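Local coordinates for pectate lyase II (Xanthomonas campestris pv. campestris, PDB 2QY1), which probably cleaves pectate, the polygalacturonate of plant cell walls, as a secreted polysaccharide lyase of family 1, at residues I261-L266 with S294-P299; L215-N220 with I238-S243; T254-S259 with G278-S283; S185-S190 with Q211-S216. The protein carries 2 engineered substitutions. One frame throughout, in Å; residues are numbered along the deposited sequence.

Interaction 1 of 4, residues I261-L266 with S294-P299; sequences IGYWDL and STKVFP
Gly262 begins the contact through its carbonyl O, which takes a hydrogen from a water that also bonds Thr295 OG1. At Tyr263 the ring lies under the extended chain of Lys296: CE makes a CH-pi contact 3.7 Å from the centroid of the Tyr263 ring, almost on the normal, and NZ a cation-pi contact with the same face. A long aliphatic chain with a charged tip suits a tyrosine at a surface. Trp264 turns its backbone N and O away from the neighbouring strand 238-242. Its N donates to Thr295 OG1 at 2.9 Å, and its O accepts from two amides: Thr295 N at 2.8 Å, nearly along the C=O axis, and Lys296 N at 3.2 Å, from above the carbonyl plane. Thr295 also sits over part of one indole face, OG1 toward the rim and CG2 near NE1. Asp265, with CG anti to its backbone N (chi1 -164°), receives Phe298 N on the anti lone pair of OD2 at 2.9 Å. Finally, Leu266 N donates to Ser294 OG at 2.7 Å. The irregular loop thus engages strand 263-267 partly by side chain, hydroxyls accepting from Trp264 N and Leu266 N, and partly by backbone, two amides meeting Trp264 O.

Interaction 2 of 4, residues L215-N220 with I238-S243; sequences LSHIYN and IAKIES
Two successive coils of a right-handed parallel beta-helix, the fold of family 1 pectate lyases, meet here strand on strand and in register. The backbone bonds alternate in direction: Ser216 N gives to Ile238 O, Lys240 N to Ser216 O at 2.9 Å, Ile218 N to Lys240 O at 2.8 Å, and Glu242 N to Ile218 O. Beyond the strand, Asn220 N donates to Glu242 O. On the interior face, where Ile218 is paired with Ile241, Ile218 CD1 rests 4.0 Å from Ala239 CB, and Ser216 OG lies beside that methyl while hydrogen-bonding to Gln211; the small methyl lets both side chains come close. On the outer face Leu215 CD2 packs on Ile238 CB at 3.9 Å, and the His217 ring lies alongside the aliphatic part of Lys240. His217 and Glu242 both hold their CG anti to the backbone N, and Glu242 stays extended, so its carboxylate reaches diagonally to the ring edge. There His217 NE2 donates to the anti lone pair of Glu242 OE2 at 2.9 Å, the acceptor close to the ring plane. Further out, Tyr304 OH bonds His217 ND1 and Tyr306 OH bonds Glu242 OE2, fixing both groups. Tyr219, stacked on His197, brings its CD2 to 3.2 Å above the plane of the His217 ring, offset toward the rim.

Interaction 3 of 4, residues T254-S259 with G278-S283; sequences TSRDSS and GTPDGS
This is a small surface contact between two loops, in which one arginine bridges the turn following strand 245-255 to the irregular loop between strands 275-276 and 287-288. Arg256 carries nearly all of it. Its CG takes the crowded position between backbone N and carbonyl carbon (chi1 57°), and a bend at chi3 (60°) brings the guanidinium back beside its own strand. There NE donates to Thr254 OG1 at 3.1 Å, close to the guanidinium plane. Also near that plane, NH2 donates to Gly278 O at 2.8 Å, although the nitrogen stands above the carbonyl plane. Two near-in-plane bonds, one to the strand end at Thr254 and one to the loop at Gly278, fix the rotation of the flat group, a task that suits arginine with its several N-H directions. One face of the guanidinium receives the Pro280 ring: CD lies 3.8 Å from Arg256 CZ, toward the rim, while CB approaches NH1 at 3.8 Å. Proline, compact and apolar, packs readily there. Asn288 joins the network, its OD1 bonding Arg256 NH2 and its ND2 bonding Gly278 O. Next along the chain, Asp257 has a phosphate ion about 3 Å from its side chain, probably from the crystallisation liquor. The contact joins two turns of the parallel beta-helix, a fold whose coils are linked by turns of unequal length.

Interaction 4 of 4, residues S185-S190 with Q211-S216; sequences SDTKNS and QRFGLS. Engineered in segment 211-216: Phe213 (natural residue Arg).
Phe213, an engineered residue where the natural sequence has arginine, projects from the tight turn between strands 210-212 and 215-226 onto the 3-10 turn of 187-190. Its CB sits 3.5 Å from Asn189 O and beside Ser190 N. With CG anti to the carbonyl carbon (chi1 -50°), the ring swings toward Asp186: CD2 and CE2 both come to 3.3 Å from Asp186 O, an oxygen that already accepts Asn189 N inside its own turn. At the tip, CZ lies 4.2 Å from Thr187 CG2, and Thr187 CA stands over one ring face in a CH-pi contact, 4.3 Å from the centroid. The aromatic ring thus meets mainly backbone. Behind it, Gln211 NE2 donates to Phe213 O at 3.1 Å, the acceptor lying in the amide plane, while Ser216 OG donates to Gln211 OE1, so one amide ties the turn's two arms together. Gly214 has positive phi (69°), and a CB there would clash with Asn189 O; lacking one, its CA can make a CH...O contact to Ser190 O at 3.6 Å. In this protein the turn packs on the 185-190 loop; a tight turn between two strands of one coil is itself characteristic of the parallel beta-helix.

Along the chain the order is interaction 4, then 2, with 3 and 1 alternating at the end, so the contacts progress coil by coil toward the C-terminal end of the beta-helix. Interactions 4 and 2 share Leu215 and Ser216 at the start of strand 215-226. Interaction 2 passes strand 238-242 on to strand 263-267 of interaction 1, about 9 Å away between centres, through Asp265 backbone bonds to Ala239 and Ile241. Interaction 3, about 17 Å from interaction 1, touches it where Ser255 OG meets Gly262 N. Strands 215-226, 238-242 and 263-267 are thus successive neighbours, with 294-299 lying along the last, while 210-212, 231-234 and 245-255 form another run, joining interactions 4 and 3.

Interaction 1 of 4, residues I261-L266 with S294-P299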
loop_
_atom_site.group_PDB
_atom_site.type_symbol
_atom_site.label_atom_id
_atom_site.label_comp_id
_atom_site.label_asym_id
_atom_site.label_seq_id
_atom_site.Cartn_x
_atom_site.Cartn_y
_atom_site.Cartn_z
ATOM N N ILE A 261 -2.750 -15.196 16.053
ATOM C CA ILE A 261 -2.316 -13.803 16.199
ATOM C C ILE A 261 -0.971 -13.504 15.520
ATOM O O ILE A 261 -0.215 -14.418 15.176
ATOM C CB ILE A 261 -2.285 -13.337 17.689
ATOM C CG1 ILE A 261 -1.217 -14.092 18.489
ATOM C CG2 ILE A 261 -3.674 -13.455 18.329
ATOM C CD1 ILE A 261 -0.737 -13.348 19.721
ATOM N N GLY A 262 -0.700 -12.216 15.324
ATOM C CA GLY A 262 0.602 -11.740 14.867
ATOM C C GLY A 262 1.272 -10.939 15.968
ATOM O O GLY A 262 0.650 -10.636 16.988
ATOM N N TYR A 263 2.537 -10.581 15.753
ATOM C CA TYR A 263 3.369 -9.993 16.805
ATOM C C TYR A 263 4.055 -8.709 16.351
ATOM O O TYR A 263 4.131 -8.425 15.153
ATOM C CB TYR A 263 4.406 -11.017 17.289
ATOM C CG TYR A 263 3.805 -12.356 17.658
ATOM C CD1 TYR A 263 3.349 -12.605 18.951
ATOM C CD2 TYR A 263 3.677 -13.372 16.707
ATOM C CE1 TYR A 263 2.787 -13.833 19.291
ATOM C CE2 TYR A 263 3.114 -14.601 17.038
ATOM C CZ TYR A 263 2.672 -14.825 18.329
ATOM O OH TYR A 263 2.117 -16.040 18.660
ATOM N N TRP A 264 4.547 -7.931 17.314
ATOM C CA TRP A 264 5.174 -6.644 17.011
ATOM C C TRP A 264 6.370 -6.294 17.892
ATOM O O TRP A 264 6.410 -6.630 19.078
ATOM C CB TRP A 264 4.145 -5.506 17.047
ATOM C CG TRP A 264 3.201 -5.555 18.211
ATOM C CD1 TRP A 264 3.457 -5.172 19.493
ATOM C CD2 TRP A 264 1.842 -6.008 18.191
ATOM N NE1 TRP A 264 2.343 -5.359 20.279
ATOM C CE2 TRP A 264 1.337 -5.870 19.503
ATOM C CE3 TRP A 264 1.001 -6.513 17.190
ATOM C CZ2 TRP A 264 0.027 -6.223 19.843
ATOM C CZ3 TRP A 264 -0.302 -6.867 17.529
ATOM C CH2 TRP A 264 -0.776 -6.717 18.844
ATOM N N ASP A 265 7.339 -5.618 17.279
ATOM C CA ASP A 265 8.498 -5.062 17.963
ATOM C C ASP A 265 8.363 -3.539 17.900
ATOM O O ASP A 265 8.515 -2.931 16.835
ATOM C CB ASP A 265 9.786 -5.529 17.270
ATOM C CG ASP A 265 11.033 -5.322 18.121
ATOM O OD1 ASP A 265 11.039 -4.438 19.002
ATOM O OD2 ASP A 265 12.026 -6.047 17.895
ATOM N N LEU A 266 8.053 -2.938 19.046
ATOM C CA LEU A 266 7.748 -1.509 19.129
ATOM C C LEU A 266 8.910 -0.710 19.707
ATOM O O LEU A 266 9.433 -1.048 20.767
ATOM C CB LEU A 266 6.490 -1.283 19.978
ATOM C CG LEU A 266 5.130 -1.729 19.427
ATOM C CD1 LEU A 266 4.129 -1.914 20.558
ATOM C CD2 LEU A 266 4.593 -0.743 18.405
ATOM N N SER A 294 6.252 -4.459 23.310
ATOM C CA SER A 294 6.577 -5.416 22.251
ATOM C C SER A 294 6.161 -6.846 22.602
ATOM O O SER A 294 6.367 -7.303 23.727
ATOM C CB SER A 294 8.074 -5.375 21.938
ATOM O OG SER A 294 8.472 -4.089 21.492
ATOM N N THR A 295 5.583 -7.551 21.632
ATOM C CA THR A 295 5.145 -8.935 21.852
ATOM C C THR A 295 6.132 -9.963 21.294
ATOM O O THR A 295 6.117 -11.128 21.699
ATOM C CB THR A 295 3.725 -9.193 21.304
ATOM O OG1 THR A 295 3.652 -8.774 19.935
ATOM C CG2 THR A 295 2.690 -8.432 22.127
ATOM N N LYS A 296 6.979 -9.524 20.365
ATOM C CA LYS A 296 8.103 -10.325 19.876
ATOM C C LYS A 296 9.242 -9.439 19.396
ATOM O O LYS A 296 9.014 -8.339 18.891
ATOM C CB LYS A 296 7.678 -11.256 18.737
ATOM C CG LYS A 296 7.352 -12.673 19.167
ATOM C CD LYS A 296 7.173 -13.584 17.962
ATOM C CE LYS A 296 6.645 -14.948 18.375
ATOM N NZ LYS A 296 6.454 -15.836 17.197
ATOM N N VAL A 297 10.469 -9.926 19.563
ATOM C CA VAL A 297 11.633 -9.282 18.969
ATOM C C VAL A 297 11.704 -9.664 17.487
ATOM O O VAL A 297 11.440 -10.813 17.121
ATOM C CB VAL A 297 12.948 -9.631 19.733
ATOM C CG1 VAL A 297 13.272 -11.127 19.654
ATOM C CG2 VAL A 297 14.118 -8.792 19.230
ATOM N N PHE A 298 12.026 -8.691 16.638
ATOM C CA PHE A 298 12.198 -8.946 15.211
ATOM C C PHE A 298 13.277 -10.021 15.028
ATOM O O PHE A 298 14.413 -9.837 15.467
ATOM C CB PHE A 298 12.558 -7.656 14.477
ATOM C CG PHE A 298 12.314 -7.712 13.000
ATOM C CD1 PHE A 298 11.024 -7.600 12.483
ATOM C CD2 PHE A 298 13.375 -7.866 12.117
ATOM C CE1 PHE A 298 10.798 -7.648 11.110
ATOM C CE2 PHE A 298 13.160 -7.917 10.741
ATOM C CZ PHE A 298 11.870 -7.807 10.240
ATOM N N PRO A 299 12.914 -11.152 14.390
ATOM C CA PRO A 299 13.697 -12.395 14.466
ATOM C C PRO A 299 15.019 -12.412 13.689
ATOM O O PRO A 299 15.850 -13.291 13.921
ATOM C CB PRO A 299 12.737 -13.441 13.894
ATOM C CG PRO A 299 11.890 -12.676 12.938
ATOM C CD PRO A 299 11.722 -11.306 13.533
HETATM O O HOH W 1 0.812 -9.480 19.444
HETATM O O HOH W 2 11.221 -4.242 22.424
#

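Interaction 2 of 4, residues L215-N220 with I238-S243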
loop_
_atom_site.group_PDB
_atom_site.type_symbol
_atom_site.label_atom_id
_atom_site.label_comp_id
_atom_site.label_asym_id
_atom_site.label_seq_id
_atom_site.Cartn_x
_atom_site.Cartn_y
_atom_site.Cartn_z
ATOM N N LEU A 215 7.384 -10.886 7.308
ATOM C CA LEU A 215 8.008 -9.859 8.132
ATOM C C LEU A 215 7.803 -8.497 7.501
ATOM O O LEU A 215 7.850 -8.357 6.275
ATOM C CB LEU A 215 9.508 -10.128 8.302
ATOM C CG LEU A 215 9.942 -11.490 8.856
ATOM C CD1 LEU A 215 11.450 -11.655 8.737
ATOM C CD2 LEU A 215 9.487 -11.681 10.298
ATOM N N SER A 216 7.568 -7.494 8.340
ATOM C CA SER A 216 7.440 -6.128 7.862
ATOM C C SER A 216 8.205 -5.149 8.742
ATOM O O SER A 216 8.474 -5.416 9.920
ATOM C CB SER A 216 5.968 -5.715 7.751
ATOM O OG SER A 216 5.411 -5.451 9.026
ATOM N N HIS A 217 8.559 -4.020 8.143
ATOM C CA HIS A 217 9.161 -2.914 8.858
ATOM C C HIS A 217 8.317 -1.683 8.548
ATOM O O HIS A 217 8.271 -1.217 7.410
ATOM C CB HIS A 217 10.614 -2.734 8.422
ATOM C CG HIS A 217 11.366 -1.701 9.201
ATOM N ND1 HIS A 217 12.469 -1.052 8.692
ATOM C CD2 HIS A 217 11.179 -1.203 10.447
ATOM C CE1 HIS A 217 12.934 -0.205 9.594
ATOM N NE2 HIS A 217 12.167 -0.273 10.665
ATOM N N ILE A 218 7.622 -1.194 9.570
ATOM C CA ILE A 218 6.687 -0.082 9.436
ATOM C C ILE A 218 7.230 1.092 10.251
ATOM O O ILE A 218 7.125 1.100 11.476
ATOM C CB ILE A 218 5.260 -0.503 9.913
ATOM C CG1 ILE A 218 4.748 -1.689 9.082
ATOM C CG2 ILE A 218 4.274 0.674 9.852
ATOM C CD1 ILE A 218 3.636 -2.500 9.750
ATOM N N TYR A 219 7.835 2.068 9.572
ATOM C CA TYR A 219 8.502 3.179 10.266
ATOM C C TYR A 219 8.251 4.544 9.636
ATOM O O TYR A 219 8.053 4.644 8.430
ATOM C CB TYR A 219 10.013 2.910 10.434
ATOM C CG TYR A 219 10.881 3.146 9.209
ATOM C CD1 TYR A 219 11.469 4.392 8.968
ATOM C CD2 TYR A 219 11.146 2.114 8.311
ATOM C CE1 TYR A 219 12.272 4.608 7.842
ATOM C CE2 TYR A 219 11.954 2.315 7.192
ATOM C CZ TYR A 219 12.513 3.564 6.964
ATOM O OH TYR A 219 13.307 3.759 5.853
ATOM N N ASN A 220 8.263 5.589 10.464
ATOM C CA ASN A 220 8.111 6.982 10.010
ATOM C C ASN A 220 6.828 7.270 9.226
ATOM O O ASN A 220 6.797 8.178 8.388
ATOM C CB ASN A 220 9.334 7.442 9.200
ATOM C CG ASN A 220 10.571 7.651 10.053
ATOM O OD1 ASN A 220 10.502 7.748 11.284
ATOM N ND2 ASN A 220 11.720 7.730 9.395
ATOM N N ILE A 238 5.278 -10.893 11.867
ATOM C CA ILE A 238 5.950 -10.014 12.822
ATOM C C ILE A 238 6.215 -8.664 12.157
ATOM O O ILE A 238 6.682 -8.609 11.023
ATOM C CB ILE A 238 7.268 -10.636 13.371
ATOM C CG1 ILE A 238 6.986 -11.986 14.049
ATOM C CG2 ILE A 238 7.958 -9.677 14.346
ATOM C CD1 ILE A 238 8.231 -12.810 14.383
ATOM N N ALA A 239 5.896 -7.584 12.864
ATOM C CA ALA A 239 6.127 -6.235 12.356
ATOM C C ALA A 239 7.041 -5.442 13.284
ATOM O O ALA A 239 6.765 -5.311 14.478
ATOM C CB ALA A 239 4.806 -5.506 12.168
ATOM N N LYS A 240 8.138 -4.930 12.733
ATOM C CA LYS A 240 8.960 -3.961 13.442
ATOM C C LYS A 240 8.323 -2.588 13.236
ATOM O O LYS A 240 8.374 -2.026 12.140
ATOM C CB LYS A 240 10.409 -3.986 12.939
ATOM C CG LYS A 240 11.338 -3.055 13.706
ATOM C CD LYS A 240 12.782 -3.178 13.239
ATOM C CE LYS A 240 13.707 -2.309 14.081
ATOM N NZ LYS A 240 13.858 -2.810 15.480
ATOM N N ILE A 241 7.707 -2.071 14.297
ATOM C CA ILE A 241 6.968 -0.811 14.244
ATOM C C ILE A 241 7.776 0.273 14.957
ATOM O O ILE A 241 7.875 0.283 16.186
ATOM C CB ILE A 241 5.550 -0.961 14.859
ATOM C CG1 ILE A 241 4.780 -2.085 14.151
ATOM C CG2 ILE A 241 4.781 0.363 14.793
ATOM C CD1 ILE A 241 3.467 -2.476 14.818
ATOM N N GLU A 242 8.340 1.188 14.169
ATOM C CA GLU A 242 9.383 2.094 14.646
ATOM C C GLU A 242 9.136 3.552 14.256
ATOM O O GLU A 242 8.849 3.849 13.100
ATOM C CB GLU A 242 10.736 1.624 14.096
ATOM C CG GLU A 242 11.940 2.440 14.538
ATOM C CD GLU A 242 13.244 1.984 13.896
ATOM O OE1 GLU A 242 14.294 2.565 14.236
ATOM O OE2 GLU A 242 13.228 1.056 13.055
ATOM N N SER A 243 9.250 4.453 15.230
ATOM C CA SER A 243 9.237 5.904 14.984
ATOM C C SER A 243 8.094 6.417 14.098
ATOM O O SER A 243 8.293 7.301 13.258
ATOM C CB SER A 243 10.592 6.361 14.422
ATOM O OG SER A 243 11.625 6.175 15.374
#

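Interaction 3 of 4, residues T254-S259 with G278-S283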
loop_
_atom_site.group_PDB
_atom_site.type_symbol
_atom_site.label_atom_id
_atom_site.label_comp_id
_atom_site.label_asym_id
_atom_site.label_seq_id
_atom_site.Cartn_x
_atom_site.Cartn_y
_atom_site.Cartn_z
ATOM N N THR A 254 -2.694 -3.680 16.636
ATOM C CA THR A 254 -3.570 -4.758 17.085
ATOM C C THR A 254 -3.323 -6.055 16.317
ATOM O O THR A 254 -2.631 -6.063 15.297
ATOM C CB THR A 254 -5.073 -4.351 16.981
ATOM O OG1 THR A 254 -5.901 -5.390 17.520
ATOM C CG2 THR A 254 -5.482 -4.075 15.527
ATOM N N SER A 255 -3.870 -7.146 16.843
ATOM C CA SER A 255 -3.978 -8.404 16.118
ATOM C C SER A 255 -5.382 -8.952 16.334
ATOM O O SER A 255 -5.750 -9.277 17.460
ATOM C CB SER A 255 -2.945 -9.410 16.607
ATOM O OG SER A 255 -3.074 -10.623 15.888
ATOM N N ARG A 256 -6.164 -9.050 15.261
ATOM C CA ARG A 256 -7.565 -9.468 15.372
ATOM C C ARG A 256 -8.117 -10.124 14.106
ATOM O O ARG A 256 -7.679 -9.820 12.997
ATOM C CB ARG A 256 -8.450 -8.277 15.773
ATOM C CG ARG A 256 -8.378 -7.074 14.824
ATOM C CD ARG A 256 -9.248 -5.929 15.312
ATOM N NE ARG A 256 -8.841 -5.468 16.639
ATOM C CZ ARG A 256 -9.598 -4.737 17.453
ATOM N NH1 ARG A 256 -10.821 -4.371 17.089
ATOM N NH2 ARG A 256 -9.130 -4.374 18.640
ATOM N N ASP A 257 -9.074 -11.032 14.306
ATOM C CA ASP A 257 -9.903 -11.629 13.238
ATOM C C ASP A 257 -9.262 -12.740 12.396
ATOM O O ASP A 257 -9.866 -13.221 11.431
ATOM C CB ASP A 257 -10.528 -10.545 12.346
ATOM C CG ASP A 257 -11.515 -9.671 13.099
ATOM O OD1 ASP A 257 -12.397 -10.222 13.789
ATOM O OD2 ASP A 257 -11.410 -8.431 13.001
ATOM N N SER A 258 -8.053 -13.152 12.774
ATOM C CA SER A 258 -7.428 -14.344 12.204
ATOM C C SER A 258 -7.450 -15.505 13.196
ATOM O O SER A 258 -7.628 -15.300 14.400
ATOM C CB SER A 258 -5.992 -14.056 11.759
ATOM O OG SER A 258 -5.966 -13.490 10.461
ATOM N N SER A 259 -7.270 -16.719 12.680
ATOM C CA SER A 259 -7.222 -17.926 13.509
ATOM C C SER A 259 -6.037 -17.913 14.476
ATOM O O SER A 259 -6.097 -18.520 15.546
ATOM C CB SER A 259 -7.175 -19.178 12.629
ATOM O OG SER A 259 -6.084 -19.126 11.727
ATOM N N GLY A 278 -10.729 -0.731 21.153
ATOM C CA GLY A 278 -11.964 -1.503 21.168
ATOM C C GLY A 278 -11.722 -3.000 21.135
ATOM O O GLY A 278 -10.634 -3.456 20.784
ATOM N N THR A 279 -12.748 -3.760 21.509
ATOM C CA THR A 279 -12.698 -5.219 21.493
ATOM C C THR A 279 -13.411 -5.718 20.235
ATOM O O THR A 279 -14.534 -5.288 19.951
ATOM C CB THR A 279 -13.363 -5.816 22.758
ATOM O OG1 THR A 279 -12.888 -5.129 23.921
ATOM C CG2 THR A 279 -13.054 -7.303 22.899
ATOM N N PRO A 280 -12.760 -6.616 19.467
ATOM C CA PRO A 280 -13.374 -7.104 18.230
ATOM C C PRO A 280 -14.576 -8.016 18.482
ATOM O O PRO A 280 -14.586 -8.782 19.451
ATOM C CB PRO A 280 -12.240 -7.886 17.559
ATOM C CG PRO A 280 -11.366 -8.315 18.677
ATOM C CD PRO A 280 -11.431 -7.215 19.695
ATOM N N ASP A 281 -15.580 -7.914 17.615
ATOM C CA ASP A 281 -16.722 -8.824 17.638
ATOM C C ASP A 281 -16.299 -10.175 17.074
ATOM O O ASP A 281 -15.650 -10.243 16.026
ATOM C CB ASP A 281 -17.888 -8.253 16.825
ATOM C CG ASP A 281 -18.469 -6.985 17.431
ATOM O OD1 ASP A 281 -18.376 -6.800 18.664
ATOM O OD2 ASP A 281 -19.032 -6.172 16.668
ATOM N N GLY A 282 -16.664 -11.245 17.775
ATOM C CA GLY A 282 -16.295 -12.596 17.365
ATOM C C GLY A 282 -15.709 -13.409 18.501
ATOM O O GLY A 282 -15.718 -12.976 19.657
ATOM N N SER A 283 -15.192 -14.587 18.165
ATOM C CA SER A 283 -14.670 -15.520 19.163
ATOM C C SER A 283 -13.152 -15.691 19.080
ATOM O O SER A 283 -12.524 -16.163 20.032
ATOM C CB SER A 283 -15.357 -16.878 19.024
ATOM O OG SER A 283 -14.908 -17.774 20.024
#

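Interaction 4 of 4, residues S185-S190 with Q211-S216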
loop_
_atom_site.group_PDB
_atom_site.type_symbol
_atom_site.label_atom_id
_atom_site.label_comp_id
_atom_site.label_asym_id
_atom_site.label_seq_id
_atom_site.Cartn_x
_atom_site.Cartn_y
_atom_site.Cartn_z
ATOM N N SER A 185 -5.351 -18.754 4.740
ATOM C CA SER A 185 -4.804 -19.891 3.995
ATOM C C SER A 185 -3.668 -19.477 3.043
ATOM O O SER A 185 -3.068 -20.327 2.380
ATOM C CB SER A 185 -5.915 -20.618 3.230
ATOM O OG SER A 185 -6.397 -19.824 2.159
ATOM N N ASP A 186 -3.373 -18.177 2.996
ATOM C CA ASP A 186 -2.319 -17.630 2.132
ATOM C C ASP A 186 -0.928 -17.855 2.741
ATOM O O ASP A 186 -0.197 -16.904 3.027
ATOM C CB ASP A 186 -2.576 -16.137 1.868
ATOM C CG ASP A 186 -1.711 -15.562 0.741
ATOM O OD1 ASP A 186 -1.008 -16.331 0.049
ATOM O OD2 ASP A 186 -1.738 -14.325 0.551
ATOM N N THR A 187 -0.568 -19.125 2.917
ATOM C CA THR A 187 0.682 -19.513 3.581
ATOM C C THR A 187 1.948 -19.150 2.796
ATOM O O THR A 187 3.022 -19.018 3.385
ATOM C CB THR A 187 0.705 -21.019 3.918
ATOM O OG1 THR A 187 0.525 -21.778 2.717
ATOM C CG2 THR A 187 -0.398 -21.365 4.910
ATOM N N LYS A 188 1.817 -18.992 1.478
ATOM C CA LYS A 188 2.917 -18.510 0.638
ATOM C C LYS A 188 3.381 -17.109 1.044
ATOM O O LYS A 188 4.505 -16.704 0.728
ATOM C CB LYS A 188 2.520 -18.499 -0.841
ATOM C CG LYS A 188 2.614 -19.850 -1.543
ATOM C CD LYS A 188 3.019 -19.680 -3.011
ATOM C CE LYS A 188 2.022 -18.827 -3.787
ATOM N NZ LYS A 188 2.597 -18.247 -5.039
ATOM N N ASN A 189 2.515 -16.377 1.744
ATOM C CA ASN A 189 2.831 -15.021 2.187
ATOM C C ASN A 189 3.825 -14.960 3.354
ATOM O O ASN A 189 4.157 -13.876 3.837
ATOM C CB ASN A 189 1.556 -14.248 2.528
ATOM C CG ASN A 189 1.642 -12.791 2.132
ATOM O OD1 ASN A 189 1.548 -11.897 2.973
ATOM N ND2 ASN A 189 1.838 -12.543 0.842
ATOM N N SER A 190 4.295 -16.124 3.798
ATOM C CA SER A 190 5.365 -16.200 4.790
ATOM C C SER A 190 6.668 -15.639 4.220
ATOM O O SER A 190 7.572 -15.262 4.970
ATOM C CB SER A 190 5.567 -17.643 5.261
ATOM O OG SER A 190 6.018 -18.467 4.201
ATOM N N GLN A 211 -1.609 -7.208 7.929
ATOM C CA GLN A 211 -0.510 -8.113 7.616
ATOM C C GLN A 211 -0.827 -9.542 8.040
ATOM O O GLN A 211 -1.126 -9.800 9.206
ATOM C CB GLN A 211 0.790 -7.640 8.280
ATOM C CG GLN A 211 2.001 -8.532 7.993
ATOM C CD GLN A 211 3.224 -8.169 8.816
ATOM O OE1 GLN A 211 3.312 -7.077 9.375
ATOM N NE2 GLN A 211 4.179 -9.090 8.889
ATOM N N ARG A 212 -0.760 -10.460 7.080
ATOM C CA ARG A 212 -0.837 -11.891 7.356
ATOM C C ARG A 212 0.488 -12.541 6.978
ATOM O O ARG A 212 0.931 -12.421 5.829
ATOM C CB ARG A 212 -1.961 -12.539 6.552
ATOM C CG ARG A 212 -3.372 -12.262 7.027
ATOM C CD ARG A 212 -4.324 -13.068 6.168
ATOM N NE ARG A 212 -5.726 -12.990 6.569
ATOM C CZ ARG A 212 -6.625 -12.178 6.017
ATOM N NH1 ARG A 212 -6.277 -11.348 5.043
ATOM N NH2 ARG A 212 -7.880 -12.196 6.442
ATOM N N PHE A 213 1.110 -13.228 7.940
ATOM C CA PHE A 213 2.401 -13.917 7.748
ATOM C C PHE A 213 3.542 -12.937 7.448
ATOM O O PHE A 213 3.339 -11.719 7.416
ATOM C CB PHE A 213 2.325 -14.977 6.631
ATOM C CG PHE A 213 1.164 -15.927 6.749
ATOM C CD1 PHE A 213 1.262 -17.077 7.526
ATOM C CD2 PHE A 213 -0.023 -15.686 6.055
ATOM C CE1 PHE A 213 0.188 -17.962 7.632
ATOM C CE2 PHE A 213 -1.100 -16.567 6.152
ATOM C CZ PHE A 213 -0.993 -17.708 6.942
ATOM N N GLY A 214 4.740 -13.481 7.240
ATOM C CA GLY A 214 5.890 -12.703 6.782
ATOM C C GLY A 214 6.454 -11.712 7.783
ATOM O O GLY A 214 6.067 -11.697 8.956
ATOM N N LEU A 215 7.384 -10.886 7.308
ATOM C CA LEU A 215 8.008 -9.859 8.132
ATOM C C LEU A 215 7.803 -8.497 7.501
ATOM O O LEU A 215 7.850 -8.357 6.275
ATOM C CB LEU A 215 9.508 -10.128 8.302
ATOM C CG LEU A 215 9.942 -11.490 8.856
ATOM C CD1 LEU A 215 11.450 -11.655 8.737
ATOM C CD2 LEU A 215 9.487 -11.681 10.298
ATOM N N SER A 216 7.568 -7.494 8.340
ATOM C CA SER A 216 7.440 -6.128 7.862
ATOM C C SER A 216 8.205 -5.149 8.742
ATOM O O SER A 216 8.474 -5.416 9.920
ATOM C CB SER A 216 5.968 -5.715 7.751
ATOM O OG SER A 216 5.411 -5.451 9.026
#